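Local coordinates for hypothetical fimbrial assembly protein (Parabacteroides distasonis, PDB 3R4R), which is a putative subunit of the fimbrial tip, probably contributing to the surface filaments that mediate cell adhesion and biofilm formation, at residues T38-T43 with V137-L142; I166-K171 with I203-T208; A170-T175 with V227-Y232; K263-R268 with N284-E289. One frame throughout, in Å; residues are numbered along the deposited sequence.

Contact 1: T38-T43 with V137-L142. With SO4 (sulfate ion), chain D.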
loop_
_atom_site.group_PDB
_atom_site.type_symbol
_atom_site.label_atom_id
_atom_site.label_comp_id
_atom_site.label_asym_id
_atom_site.label_seq_id
_atom_site.Cartn_x
_atom_site.Cartn_y
_atom_site.Cartn_z
ATOM N N THR A 38 7.975 -7.694 6.327
ATOM C CA THR A 38 8.351 -9.096 6.152
ATOM C C THR A 38 8.484 -9.394 4.656
ATOM O O THR A 38 8.050 -8.601 3.811
ATOM C CB THR A 38 7.345 -10.057 6.839
ATOM O OG1 THR A 38 6.118 -10.129 6.111
ATOM C CG2 THR A 38 7.094 -9.716 8.311
ATOM N N THR A 39 9.080 -10.550 4.334
ATOM C CA THR A 39 9.272 -11.032 2.966
ATOM C C THR A 39 7.900 -11.126 2.336
ATOM O O THR A 39 7.762 -10.687 1.187
ATOM C CB THR A 39 10.063 -12.353 2.952
ATOM O OG1 THR A 39 11.408 -12.051 3.336
ATOM C CG2 THR A 39 10.116 -13.004 1.569
ATOM N N GLU A 40 6.874 -11.582 3.099
ATOM C CA GLU A 40 5.492 -11.640 2.593
ATOM C C GLU A 40 4.987 -10.246 2.197
ATOM O O GLU A 40 4.506 -10.057 1.087
ATOM C CB GLU A 40 4.526 -12.247 3.613
ATOM C CG GLU A 40 4.740 -13.703 3.971
ATOM C CD GLU A 40 3.875 -14.135 5.142
ATOM O OE1 GLU A 40 2.628 -14.055 5.039
ATOM O OE2 GLU A 40 4.452 -14.547 6.173
ATOM N N GLU A 41 5.157 -9.269 3.081
ATOM C CA GLU A 41 4.685 -7.899 2.887
ATOM C C GLU A 41 5.422 -7.176 1.732
ATOM O O GLU A 41 4.898 -6.190 1.215
ATOM C CB GLU A 41 4.847 -7.110 4.176
ATOM C CG GLU A 41 3.950 -7.663 5.277
ATOM C CD GLU A 41 4.055 -7.019 6.642
ATOM O OE1 GLU A 41 5.127 -6.457 6.966
ATOM O OE2 GLU A 41 3.076 -7.126 7.413
ATOM N N LEU A 42 6.575 -7.686 1.304
ATOM C CA LEU A 42 7.361 -7.139 0.200
ATOM C C LEU A 42 7.049 -7.851 -1.105
ATOM O O LEU A 42 7.522 -7.417 -2.158
ATOM C CB LEU A 42 8.873 -7.247 0.487
ATOM C CG LEU A 42 9.470 -6.359 1.567
ATOM C CD1 LEU A 42 10.859 -6.862 1.996
ATOM C CD2 LEU A 42 9.518 -4.902 1.136
ATOM N N THR A 43 6.290 -8.957 -1.039
ATOM C CA THR A 43 5.977 -9.806 -2.197
ATOM C C THR A 43 5.002 -9.135 -3.132
ATOM O O THR A 43 4.010 -8.541 -2.705
ATOM C CB THR A 43 5.398 -11.167 -1.742
ATOM O OG1 THR A 43 6.391 -11.817 -0.979
ATOM C CG2 THR A 43 5.027 -12.094 -2.896
ATOM N N VAL A 137 -5.765 -7.986 3.420
ATOM C CA VAL A 137 -6.015 -9.124 4.321
ATOM C C VAL A 137 -4.799 -10.085 4.362
ATOM O O VAL A 137 -4.372 -10.492 5.434
ATOM C CB VAL A 137 -7.296 -9.941 3.941
ATOM C CG1 VAL A 137 -7.619 -10.973 5.043
ATOM C CG2 VAL A 137 -8.496 -9.049 3.691
ATOM N N THR A 138 -4.312 -10.495 3.184
ATOM C CA THR A 138 -3.185 -11.417 2.987
ATOM C C THR A 138 -1.894 -10.591 2.852
ATOM O O THR A 138 -1.807 -9.706 1.999
ATOM C CB THR A 138 -3.473 -12.292 1.748
ATOM O OG1 THR A 138 -4.753 -12.924 1.917
ATOM C CG2 THR A 138 -2.390 -13.335 1.481
ATOM N N ALA A 139 -0.903 -10.890 3.713
ATOM C CA ALA A 139 0.410 -10.230 3.783
ATOM C C ALA A 139 1.156 -10.292 2.441
ATOM O O ALA A 139 1.761 -9.299 2.041
ATOM C CB ALA A 139 1.259 -10.881 4.870
ATOM N N SER A 140 1.066 -11.433 1.741
ATOM C CA SER A 140 1.725 -11.684 0.459
ATOM C C SER A 140 0.907 -11.128 -0.758
ATOM O O SER A 140 1.388 -11.190 -1.887
ATOM C CB SER A 140 1.952 -13.187 0.287
ATOM O OG SER A 140 0.751 -13.909 0.489
ATOM N N LEU A 141 -0.284 -10.546 -0.528
ATOM C CA LEU A 141 -1.083 -9.974 -1.609
ATOM C C LEU A 141 -1.566 -8.566 -1.177
ATOM O O LEU A 141 -2.736 -8.235 -1.289
ATOM C CB LEU A 141 -2.247 -10.905 -2.000
ATOM C CG LEU A 141 -2.945 -10.628 -3.358
ATOM C CD1 LEU A 141 -2.042 -10.992 -4.550
ATOM C CD2 LEU A 141 -4.240 -11.410 -3.465
ATOM N N LEU A 142 -0.646 -7.747 -0.669
ATOM C CA LEU A 142 -0.895 -6.352 -0.281
ATOM C C LEU A 142 -0.629 -5.438 -1.480
ATOM O O LEU A 142 0.387 -5.600 -2.158
ATOM C CB LEU A 142 -0.048 -5.926 0.930
ATOM C CG LEU A 142 -0.368 -6.594 2.281
ATOM C CD1 LEU A 142 0.730 -6.299 3.314
ATOM C CD2 LEU A 142 -1.791 -6.280 2.767
HETATM S S SO4 D . 11.061 -12.377 6.989
HETATM O O1 SO4 D . 11.197 -11.067 6.337
HETATM O O2 SO4 D . 9.651 -12.790 6.989
HETATM O O3 SO4 D . 11.859 -13.378 6.263
HETATM O O4 SO4 D . 11.543 -12.270 8.369
HETATM O O HOH W 1 2.433 -8.161 -0.424
#

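Contact 2: I166-K171 with I203-T208. With EDO (1,2-ethanediol), chain E.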
loop_
_atom_site.group_PDB
_atom_site.type_symbol
_atom_site.label_atom_id
_atom_site.label_comp_id
_atom_site.label_asym_id
_atom_site.label_seq_id
_atom_site.Cartn_x
_atom_site.Cartn_y
_atom_site.Cartn_z
ATOM N N ILE A 166 5.033 2.183 -3.007
ATOM C CA ILE A 166 4.651 2.335 -1.601
ATOM C C ILE A 166 3.545 1.349 -1.315
ATOM O O ILE A 166 2.785 0.986 -2.209
ATOM C CB ILE A 166 4.234 3.780 -1.162
ATOM C CG1 ILE A 166 2.891 4.234 -1.845
ATOM C CG2 ILE A 166 5.372 4.775 -1.347
ATOM C CD1 ILE A 166 2.117 5.295 -1.114
ATOM N N GLN A 167 3.414 1.001 -0.059
ATOM C CA GLN A 167 2.371 0.192 0.535
ATOM C C GLN A 167 1.104 1.051 0.606
ATOM O O GLN A 167 1.148 2.129 1.192
ATOM C CB GLN A 167 2.914 -0.229 1.914
ATOM C CG GLN A 167 2.616 -1.628 2.352
ATOM C CD GLN A 167 3.286 -2.683 1.575
ATOM O OE1 GLN A 167 2.620 -3.466 0.910
ATOM N NE2 GLN A 167 4.601 -2.790 1.720
ATOM N N LEU A 168 0.015 0.655 -0.071
ATOM C CA LEU A 168 -1.228 1.430 -0.113
ATOM C C LEU A 168 -2.014 1.292 1.219
ATOM O O LEU A 168 -2.854 2.109 1.527
ATOM C CB LEU A 168 -2.102 0.980 -1.313
ATOM C CG LEU A 168 -3.319 1.813 -1.686
ATOM C CD1 LEU A 168 -2.937 3.281 -1.931
ATOM C CD2 LEU A 168 -3.996 1.233 -2.859
ATOM N N SER A 169 -1.696 0.294 2.003
ATOM C CA SER A 169 -2.287 0.071 3.310
ATOM C C SER A 169 -1.343 0.493 4.414
ATOM O O SER A 169 -0.144 0.667 4.185
ATOM C CB SER A 169 -2.651 -1.403 3.484
ATOM O OG SER A 169 -1.496 -2.221 3.459
ATOM N N ALA A 170 -1.902 0.662 5.613
ATOM C CA ALA A 170 -1.168 0.856 6.853
ATOM C C ALA A 170 -1.097 -0.474 7.605
ATOM O O ALA A 170 -2.047 -1.258 7.525
ATOM C CB ALA A 170 -1.825 1.927 7.695
ATOM N N LYS A 171 0.035 -0.753 8.284
ATOM C CA LYS A 171 0.226 -1.960 9.080
ATOM C C LYS A 171 0.064 -1.601 10.563
ATOM O O LYS A 171 0.695 -0.661 11.051
ATOM C CB LYS A 171 1.602 -2.590 8.774
ATOM C CG LYS A 171 1.948 -3.863 9.582
ATOM C CD LYS A 171 3.381 -4.327 9.273
ATOM C CE LYS A 171 3.805 -5.519 10.088
ATOM N NZ LYS A 171 5.185 -5.952 9.736
ATOM N N ILE A 203 -6.008 4.825 -6.103
ATOM C CA ILE A 203 -4.737 4.197 -6.506
ATOM C C ILE A 203 -3.720 5.198 -7.100
ATOM O O ILE A 203 -2.758 4.763 -7.747
ATOM C CB ILE A 203 -5.015 3.076 -7.570
ATOM C CG1 ILE A 203 -5.791 3.649 -8.810
ATOM C CG2 ILE A 203 -5.741 1.871 -6.930
ATOM C CD1 ILE A 203 -5.838 2.772 -10.032
ATOM N N THR A 204 -3.923 6.503 -6.913
ATOM C CA THR A 204 -3.043 7.520 -7.499
ATOM C C THR A 204 -2.451 8.438 -6.418
ATOM O O THR A 204 -1.971 9.542 -6.729
ATOM C CB THR A 204 -3.835 8.348 -8.529
ATOM O OG1 THR A 204 -4.985 8.971 -7.927
ATOM C CG2 THR A 204 -4.161 7.589 -9.794
ATOM N N ILE A 205 -2.505 7.979 -5.147
ATOM C CA ILE A 205 -2.097 8.708 -3.949
ATOM C C ILE A 205 -0.773 8.109 -3.461
ATOM O O ILE A 205 -0.683 6.910 -3.213
ATOM C CB ILE A 205 -3.240 8.672 -2.891
ATOM C CG1 ILE A 205 -3.792 7.233 -2.713
ATOM C CG2 ILE A 205 -4.373 9.623 -3.376
ATOM C CD1 ILE A 205 -4.742 7.029 -1.640
ATOM N N PHE A 206 0.271 8.952 -3.378
ATOM C CA PHE A 206 1.615 8.464 -3.078
ATOM C C PHE A 206 2.308 9.131 -1.849
ATOM O O PHE A 206 3.497 8.865 -1.639
ATOM C CB PHE A 206 2.504 8.735 -4.311
ATOM C CG PHE A 206 1.975 8.162 -5.604
ATOM C CD1 PHE A 206 2.180 6.827 -5.928
ATOM C CD2 PHE A 206 1.312 8.971 -6.528
ATOM C CE1 PHE A 206 1.693 6.301 -7.127
ATOM C CE2 PHE A 206 0.845 8.442 -7.734
ATOM C CZ PHE A 206 1.028 7.112 -8.015
ATOM N N ASN A 207 1.605 9.951 -1.043
ATOM C CA ASN A 207 2.280 10.613 0.078
ATOM C C ASN A 207 2.204 9.734 1.313
ATOM O O ASN A 207 1.136 9.566 1.892
ATOM C CB ASN A 207 1.707 12.005 0.362
ATOM C CG ASN A 207 2.508 12.827 1.356
ATOM O OD1 ASN A 207 3.558 12.410 1.879
ATOM N ND2 ASN A 207 2.056 14.048 1.594
ATOM N N THR A 208 3.354 9.191 1.732
ATOM C CA THR A 208 3.437 8.292 2.903
ATOM C C THR A 208 3.571 9.117 4.204
ATOM O O THR A 208 3.972 8.574 5.218
ATOM C CB THR A 208 4.606 7.304 2.742
ATOM O OG1 THR A 208 4.594 6.438 3.872
ATOM C CG2 THR A 208 5.995 7.973 2.603
HETATM C C1 EDO E . 3.064 -0.503 5.604
HETATM O O1 EDO E . 2.147 -1.583 5.336
HETATM C C2 EDO E . 4.431 -1.091 5.969
HETATM O O2 EDO E . 5.465 -0.116 5.749
#

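Contact 3: A170-T175 with V227-Y232. With SO4 (sulfate ion), chain C; EDO (1,2-ethanediol), chain F.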
loop_
_atom_site.group_PDB
_atom_site.type_symbol
_atom_site.label_atom_id
_atom_site.label_comp_id
_atom_site.label_asym_id
_atom_site.label_seq_id
_atom_site.Cartn_x
_atom_site.Cartn_y
_atom_site.Cartn_z
ATOM N N ALA A 170 -1.902 0.662 5.613
ATOM C CA ALA A 170 -1.168 0.856 6.853
ATOM C C ALA A 170 -1.097 -0.474 7.605
ATOM O O ALA A 170 -2.047 -1.258 7.525
ATOM C CB ALA A 170 -1.825 1.927 7.695
ATOM N N LYS A 171 0.035 -0.753 8.284
ATOM C CA LYS A 171 0.226 -1.960 9.080
ATOM C C LYS A 171 0.064 -1.601 10.563
ATOM O O LYS A 171 0.695 -0.661 11.051
ATOM C CB LYS A 171 1.602 -2.590 8.774
ATOM C CG LYS A 171 1.948 -3.863 9.582
ATOM C CD LYS A 171 3.381 -4.327 9.273
ATOM C CE LYS A 171 3.805 -5.519 10.088
ATOM N NZ LYS A 171 5.185 -5.952 9.736
ATOM N N ILE A 172 -0.819 -2.320 11.262
ATOM C CA ILE A 172 -1.104 -2.034 12.689
ATOM C C ILE A 172 -0.878 -3.297 13.531
ATOM O O ILE A 172 -1.494 -4.331 13.264
ATOM C CB ILE A 172 -2.558 -1.480 12.913
ATOM C CG1 ILE A 172 -2.912 -0.300 11.964
ATOM C CG2 ILE A 172 -2.799 -1.113 14.397
ATOM C CD1 ILE A 172 -4.413 0.118 12.062
ATOM N N GLU A 173 0.005 -3.207 14.547
ATOM C CA GLU A 173 0.268 -4.304 15.476
ATOM C C GLU A 173 -0.191 -3.934 16.905
ATOM O O GLU A 173 0.334 -2.991 17.482
ATOM C CB GLU A 173 1.766 -4.678 15.476
ATOM C CG GLU A 173 2.085 -5.867 16.392
ATOM C CD GLU A 173 3.532 -6.295 16.570
ATOM O OE1 GLU A 173 4.444 -5.534 16.172
ATOM O OE2 GLU A 173 3.754 -7.380 17.158
ATOM N N TYR A 174 -1.168 -4.653 17.465
ATOM C CA TYR A 174 -1.561 -4.471 18.870
ATOM C C TYR A 174 -0.602 -5.313 19.706
ATOM O O TYR A 174 -0.525 -6.524 19.492
ATOM C CB TYR A 174 -3.043 -4.817 19.124
ATOM C CG TYR A 174 -3.395 -4.999 20.589
ATOM C CD1 TYR A 174 -3.529 -3.903 21.436
ATOM C CD2 TYR A 174 -3.654 -6.260 21.112
ATOM C CE1 TYR A 174 -3.882 -4.061 22.776
ATOM C CE2 TYR A 174 -4.002 -6.432 22.452
ATOM C CZ TYR A 174 -4.120 -5.329 23.281
ATOM O OH TYR A 174 -4.450 -5.498 24.603
ATOM N N THR A 175 0.177 -4.675 20.599
ATOM C CA THR A 175 1.227 -5.370 21.352
ATOM C C THR A 175 0.839 -5.628 22.834
ATOM O O THR A 175 1.675 -6.130 23.582
ATOM C CB THR A 175 2.541 -4.575 21.297
ATOM O OG1 THR A 175 2.339 -3.247 21.803
ATOM C CG2 THR A 175 3.122 -4.523 19.891
ATOM N N VAL A 227 -3.342 -10.166 15.730
ATOM C CA VAL A 227 -2.664 -9.131 16.519
ATOM C C VAL A 227 -2.035 -8.111 15.527
ATOM O O VAL A 227 -1.974 -6.937 15.857
ATOM C CB VAL A 227 -1.652 -9.864 17.453
ATOM C CG1 VAL A 227 -0.398 -9.068 17.766
ATOM C CG2 VAL A 227 -2.345 -10.317 18.715
ATOM N N THR A 228 -1.645 -8.543 14.326
ATOM C CA THR A 228 -1.162 -7.668 13.256
ATOM C C THR A 228 -2.252 -7.659 12.163
ATOM O O THR A 228 -2.648 -8.709 11.657
ATOM C CB THR A 228 0.242 -8.072 12.724
ATOM O OG1 THR A 228 1.231 -7.911 13.759
ATOM C CG2 THR A 228 0.662 -7.249 11.469
ATOM N N PHE A 229 -2.748 -6.476 11.822
ATOM C CA PHE A 229 -3.811 -6.343 10.830
ATOM C C PHE A 229 -3.559 -5.068 9.972
ATOM O O PHE A 229 -2.651 -4.278 10.290
ATOM C CB PHE A 229 -5.196 -6.325 11.526
ATOM C CG PHE A 229 -5.306 -5.375 12.682
ATOM C CD1 PHE A 229 -4.937 -5.775 13.965
ATOM C CD2 PHE A 229 -5.830 -4.103 12.505
ATOM C CE1 PHE A 229 -5.022 -4.885 15.043
ATOM C CE2 PHE A 229 -5.936 -3.219 13.582
ATOM C CZ PHE A 229 -5.504 -3.609 14.843
ATOM N N TYR A 230 -4.323 -4.922 8.856
ATOM C CA TYR A 230 -4.160 -3.855 7.869
ATOM C C TYR A 230 -5.454 -3.127 7.549
ATOM O O TYR A 230 -6.539 -3.655 7.762
ATOM C CB TYR A 230 -3.618 -4.426 6.541
ATOM C CG TYR A 230 -2.448 -5.368 6.672
ATOM C CD1 TYR A 230 -1.151 -4.885 6.835
ATOM C CD2 TYR A 230 -2.636 -6.748 6.665
ATOM C CE1 TYR A 230 -0.078 -5.752 7.045
ATOM C CE2 TYR A 230 -1.571 -7.625 6.886
ATOM C CZ TYR A 230 -0.291 -7.121 7.063
ATOM O OH TYR A 230 0.768 -7.973 7.184
ATOM N N THR A 231 -5.318 -1.927 6.972
ATOM C CA THR A 231 -6.411 -1.063 6.526
ATOM C C THR A 231 -5.902 -0.048 5.493
ATOM O O THR A 231 -4.733 0.364 5.538
ATOM C CB THR A 231 -7.077 -0.333 7.718
ATOM O OG1 THR A 231 -8.114 0.513 7.228
ATOM C CG2 THR A 231 -6.097 0.516 8.531
ATOM N N TYR A 232 -6.803 0.393 4.591
ATOM C CA TYR A 232 -6.478 1.489 3.720
ATOM C C TYR A 232 -6.722 2.769 4.515
ATOM O O TYR A 232 -7.513 2.725 5.461
ATOM C CB TYR A 232 -7.275 1.436 2.403
ATOM C CG TYR A 232 -7.017 0.266 1.482
ATOM C CD1 TYR A 232 -5.730 -0.006 1.016
ATOM C CD2 TYR A 232 -8.073 -0.409 0.879
ATOM C CE1 TYR A 232 -5.488 -1.049 0.121
ATOM C CE2 TYR A 232 -7.850 -1.406 -0.076
ATOM C CZ TYR A 232 -6.553 -1.733 -0.439
ATOM O OH TYR A 232 -6.318 -2.731 -1.346
HETATM S S SO4 C . -1.007 -12.630 14.498
HETATM O O1 SO4 C . -1.630 -12.707 13.167
HETATM O O2 SO4 C . -0.126 -13.799 14.697
HETATM O O3 SO4 C . -0.194 -11.389 14.576
HETATM O O4 SO4 C . -2.030 -12.645 15.529
HETATM C C1 EDO F . -7.910 -7.004 8.245
HETATM O O1 EDO F . -8.546 -7.548 7.076
HETATM C C2 EDO F . -6.755 -7.900 8.683
HETATM O O2 EDO F . -5.529 -7.554 8.034
#

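Contact 4: K263-R268 with N284-E289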
loop_
_atom_site.group_PDB
_atom_site.type_symbol
_atom_site.label_atom_id
_atom_site.label_comp_id
_atom_site.label_asym_id
_atom_site.label_seq_id
_atom_site.Cartn_x
_atom_site.Cartn_y
_atom_site.Cartn_z
ATOM N N LYS A 263 -1.021 5.296 4.857
ATOM C CA LYS A 263 -0.485 4.285 3.953
ATOM C C LYS A 263 1.048 4.299 3.945
ATOM O O LYS A 263 1.669 5.376 3.908
ATOM C CB LYS A 263 -1.009 4.521 2.528
ATOM C CG LYS A 263 -0.517 5.827 1.902
ATOM C CD LYS A 263 -1.249 6.145 0.612
ATOM C CE LYS A 263 -0.969 7.543 0.133
ATOM N NZ LYS A 263 -1.377 8.615 1.112
ATOM N N GLY A 264 1.634 3.113 3.934
ATOM C CA GLY A 264 3.076 2.963 3.877
ATOM C C GLY A 264 3.752 3.140 5.206
ATOM O O GLY A 264 4.956 3.378 5.237
ATOM N N ASN A 265 2.983 3.027 6.306
ATOM C CA ASN A 265 3.517 3.150 7.659
ATOM C C ASN A 265 3.176 1.912 8.513
ATOM O O ASN A 265 2.203 1.216 8.225
ATOM C CB ASN A 265 2.994 4.418 8.341
ATOM C CG ASN A 265 3.510 5.714 7.764
ATOM O OD1 ASN A 265 4.604 6.175 8.088
ATOM N ND2 ASN A 265 2.708 6.351 6.946
ATOM N N TYR A 266 3.996 1.637 9.536
ATOM C CA TYR A 266 3.838 0.522 10.482
ATOM C C TYR A 266 3.661 1.119 11.873
ATOM O O TYR A 266 4.446 1.954 12.307
ATOM C CB TYR A 266 5.024 -0.472 10.380
ATOM C CG TYR A 266 5.211 -1.524 11.469
ATOM C CD1 TYR A 266 4.117 -2.136 12.079
ATOM C CD2 TYR A 266 6.478 -2.022 11.767
ATOM C CE1 TYR A 266 4.288 -3.125 13.050
ATOM C CE2 TYR A 266 6.661 -3.025 12.717
ATOM C CZ TYR A 266 5.567 -3.574 13.363
ATOM O OH TYR A 266 5.797 -4.558 14.308
ATOM N N TYR A 267 2.568 0.728 12.533
ATOM C CA TYR A 267 2.161 1.225 13.837
ATOM C C TYR A 267 2.070 0.123 14.871
ATOM O O TYR A 267 1.780 -1.025 14.530
ATOM C CB TYR A 267 0.790 1.904 13.723
ATOM C CG TYR A 267 0.756 3.059 12.742
ATOM C CD1 TYR A 267 1.207 4.325 13.110
ATOM C CD2 TYR A 267 0.249 2.896 11.452
ATOM C CE1 TYR A 267 1.194 5.388 12.208
ATOM C CE2 TYR A 267 0.230 3.955 10.540
ATOM C CZ TYR A 267 0.697 5.203 10.927
ATOM O OH TYR A 267 0.692 6.266 10.058
ATOM N N ARG A 268 2.309 0.481 16.140
ATOM C CA ARG A 268 2.144 -0.403 17.289
ATOM C C ARG A 268 1.243 0.273 18.337
ATOM O O ARG A 268 1.492 1.417 18.720
ATOM C CB ARG A 268 3.482 -0.840 17.932
ATOM C CG ARG A 268 4.437 -1.636 17.036
ATOM C CD ARG A 268 5.518 -2.265 17.884
ATOM N NE ARG A 268 6.636 -2.813 17.115
ATOM C CZ ARG A 268 7.881 -2.345 17.157
ATOM N NH1 ARG A 268 8.199 -1.347 17.979
ATOM N NH2 ARG A 268 8.833 -2.912 16.428
ATOM N N ASN A 284 4.705 5.150 15.692
ATOM C CA ASN A 284 5.028 5.068 14.287
ATOM C C ASN A 284 6.437 4.492 14.275
ATOM O O ASN A 284 7.402 5.193 14.572
ATOM C CB ASN A 284 4.844 6.416 13.552
ATOM C CG ASN A 284 4.953 6.293 12.053
ATOM O OD1 ASN A 284 5.897 5.717 11.516
ATOM N ND2 ASN A 284 4.039 6.923 11.336
ATOM N N VAL A 285 6.537 3.205 14.009
ATOM C CA VAL A 285 7.759 2.402 14.125
ATOM C C VAL A 285 8.905 2.941 13.222
ATOM O O VAL A 285 10.010 3.129 13.731
ATOM C CB VAL A 285 7.484 0.904 13.799
ATOM C CG1 VAL A 285 8.743 0.056 14.000
ATOM C CG2 VAL A 285 6.365 0.379 14.689
ATOM N N GLU A 286 8.678 3.135 11.916
ATOM C CA GLU A 286 9.774 3.582 11.051
ATOM C C GLU A 286 10.230 5.009 11.415
ATOM O O GLU A 286 11.420 5.291 11.307
ATOM C CB GLU A 286 9.437 3.514 9.548
ATOM C CG GLU A 286 8.105 4.108 9.098
ATOM C CD GLU A 286 6.909 3.185 9.256
ATOM O OE1 GLU A 286 6.729 2.304 8.383
ATOM O OE2 GLU A 286 6.146 3.347 10.237
ATOM N N ASP A 287 9.321 5.882 11.867
ATOM C CA ASP A 287 9.695 7.254 12.204
ATOM C C ASP A 287 10.285 7.378 13.601
ATOM O O ASP A 287 10.930 8.391 13.886
ATOM C CB ASP A 287 8.474 8.175 12.105
ATOM C CG ASP A 287 7.925 8.317 10.705
ATOM O OD1 ASP A 287 8.730 8.277 9.743
ATOM O OD2 ASP A 287 6.706 8.551 10.575
ATOM N N LYS A 288 10.074 6.355 14.456
ATOM C CA LYS A 288 10.479 6.289 15.866
ATOM C C LYS A 288 9.862 7.505 16.597
ATOM O O LYS A 288 10.556 8.378 17.125
ATOM C CB LYS A 288 12.011 6.183 16.067
ATOM C CG LYS A 288 12.554 4.817 15.642
ATOM C CD LYS A 288 14.020 4.589 16.007
ATOM C CE LYS A 288 14.421 3.160 15.711
ATOM N NZ LYS A 288 15.818 2.867 16.130
ATOM N N GLU A 289 8.521 7.536 16.580
ATOM C CA GLU A 289 7.675 8.540 17.217
ATOM C C GLU A 289 6.494 7.863 17.913
ATOM O O GLU A 289 5.999 6.834 17.449
ATOM C CB GLU A 289 7.180 9.581 16.205
ATOM C CG GLU A 289 8.279 10.401 15.557
ATOM C CD GLU A 289 7.805 11.490 14.618
ATOM O OE1 GLU A 289 6.591 11.801 14.620
ATOM O OE2 GLU A 289 8.661 12.065 13.910
#

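Contact 1: T38-T43 with V137-L142
The methyl of A139 sits against the side chain of E40, with A139 CB 3.8 Å from E40 CB and 3.5 Å from E40 OE1. Backbone meets backbone through two CA-H...O contacts, S140 CA to E40 O (3.3 Å) and E41 CA to A139 O. No direct hydrogen bond joins the segments; a water sits 2.8 Å from both T43 O and A139 O and accepts from L142 N. E41 CG and L142 CD1 lie 4.0 Å apart, the two side chains side by side and pointing the same way. T38 and E41 form a capping box on the short, weakly bonded helix 39-42: E41 N donates to T38 OG1 (3.3 Å) and T38 N to E41 OE1, which it meets from above the carboxylate plane. E41 OE1 also makes a salt bridge to K171 NZ, and OE2 a hydrogen bond with the Y230 hydroxyl. An alanine here would probably leave K171 without this counter-charge, and T38 N and the Y230 hydroxyl without their acceptor. At the helix's other end T43 OG1 donates to T39 O (2.8 Å).

Contact 2: I166-K171 with I203-T208
Apolar contacts carry this meeting of L168 and I166 with the loop 203-208. L168 CD1 meets I205 CG1 at 4.1 Å, with I205 CD1 almost as near, the two side chains crossing at about a right angle. The other methyl, L168 CD2, comes to 4.5 Å from I203 CG2, a looser approach. With CG anti to the backbone N (chi1 -169°), L168 brings its two methyls to different isoleucines.

I166 works against backbone instead of side chains. Its CD1 lies 3.8 Å from F206 CA and 3.9 Å from I205 O, a methyl set on the main chain. The F206 ring packs on I145 and K147 of strand 144-152, and L168 also touches I145.

Polar bonding is absent between the two segments; it is supplied from around them. N207 O and T208 OG1 bond to K263, through its NZ and its O respectively, while T208 O accepts from N265 ND2. The backbone of L168 pairs with V143 and that of S169 with G264.

The loop that follows strand 191-202 is thus packed by hydrophobic side chains onto the long strand 161-179 at its break, a strand that runs on into the sheet of the family's C-terminal, transthyretin-like domain.

Contact 3: A170-T175 with V227-Y232
I172 lies across the F229 ring, on strands running antiparallel. Its CB stands over the ring face, 4.2 Å from the centroid, in a CH-pi contact. One step out, CG2 comes to 3.7 Å from F229 CZ, while the other branch, with CG1 anti to the carbonyl carbon (chi1 -50°), ends in CD1, 3.9 Å from T231 CG2. The backbone holds this pair: I172 N donates to F229 O and F229 N to I172 O, both at 2.9 Å. A170 N to T231 O (2.8 Å) and Y174 N to V227 O continue the bonding, whereas the return bond from T231 N to A170 O is weak. On the opposite face, K171 CG runs beside Y230 CE1 at 3.8 Å, its NZ going on to a salt bridge with E41, and E173 CG touches T228 OG1. Strand 161-179 thus has an antiparallel neighbour here and a parallel one, 266-273, on its other edge, in a mixed beta-sheet of the transthyretin-like C-terminal domain.

Contact 4: K263-R268 with N284-E289
Y266 N is held by the carboxylate of E286: it donates to the syn lone pair of OE2 at 2.8 Å, and more weakly to OE1 at 3.0 Å. E286 reaches back because its chain bends at chi2 (-83°), after CG has settled between the backbone N and the carbonyl carbon. An alanine in place of this glutamate would probably leave Y266 N without this acceptor and the turn less firmly tied to the strand. The carbonyl of the same residue accepts as well: V285 N donates to Y266 O at 3.0 Å. V285 CG2 then lies over the Y266 ring face, 3.9 Å from its centroid, and also over the centre of the R268 guanidinium, with R268 CG at 3.6 Å. N284 ND2 makes a weak hydrogen bond to N265 OD1, their amide planes 80° apart, and lies 3.3 Å from Y267 CE1. The Y266 hydroxyl bonds to E173. Y267 and N284 form an antiparallel non-hydrogen-bonded pair, and K288 with E289 opposite N284 makes a G1 beta bulge where strands 278-284 and 289-291 connect.

Overall arrangement
Contact 3 is the buried one, a strand pair with regular backbone bonds and an aliphatic-aromatic filling. Contact 2 shares A170 and K171 with it and lies nearest the centre of the chain, yet joins its segments by apolar packing alone. Contacts 1, 2 and 4 are only partly buried: contact 1 relies on a bridging water and close backbone contacts, contact 4 on a carboxylate and a backbone N-H that grip one strand residue. Strand 161-179 links contacts 2 and 3, and strand 266-273 of contact 4 runs beside it, with K171 O bonded to Y267 N. Contacts 1 and 4 do not touch, their centres about 17 Å apart; K171 lies between, paired with E41 and in cation-pi contact with Y266.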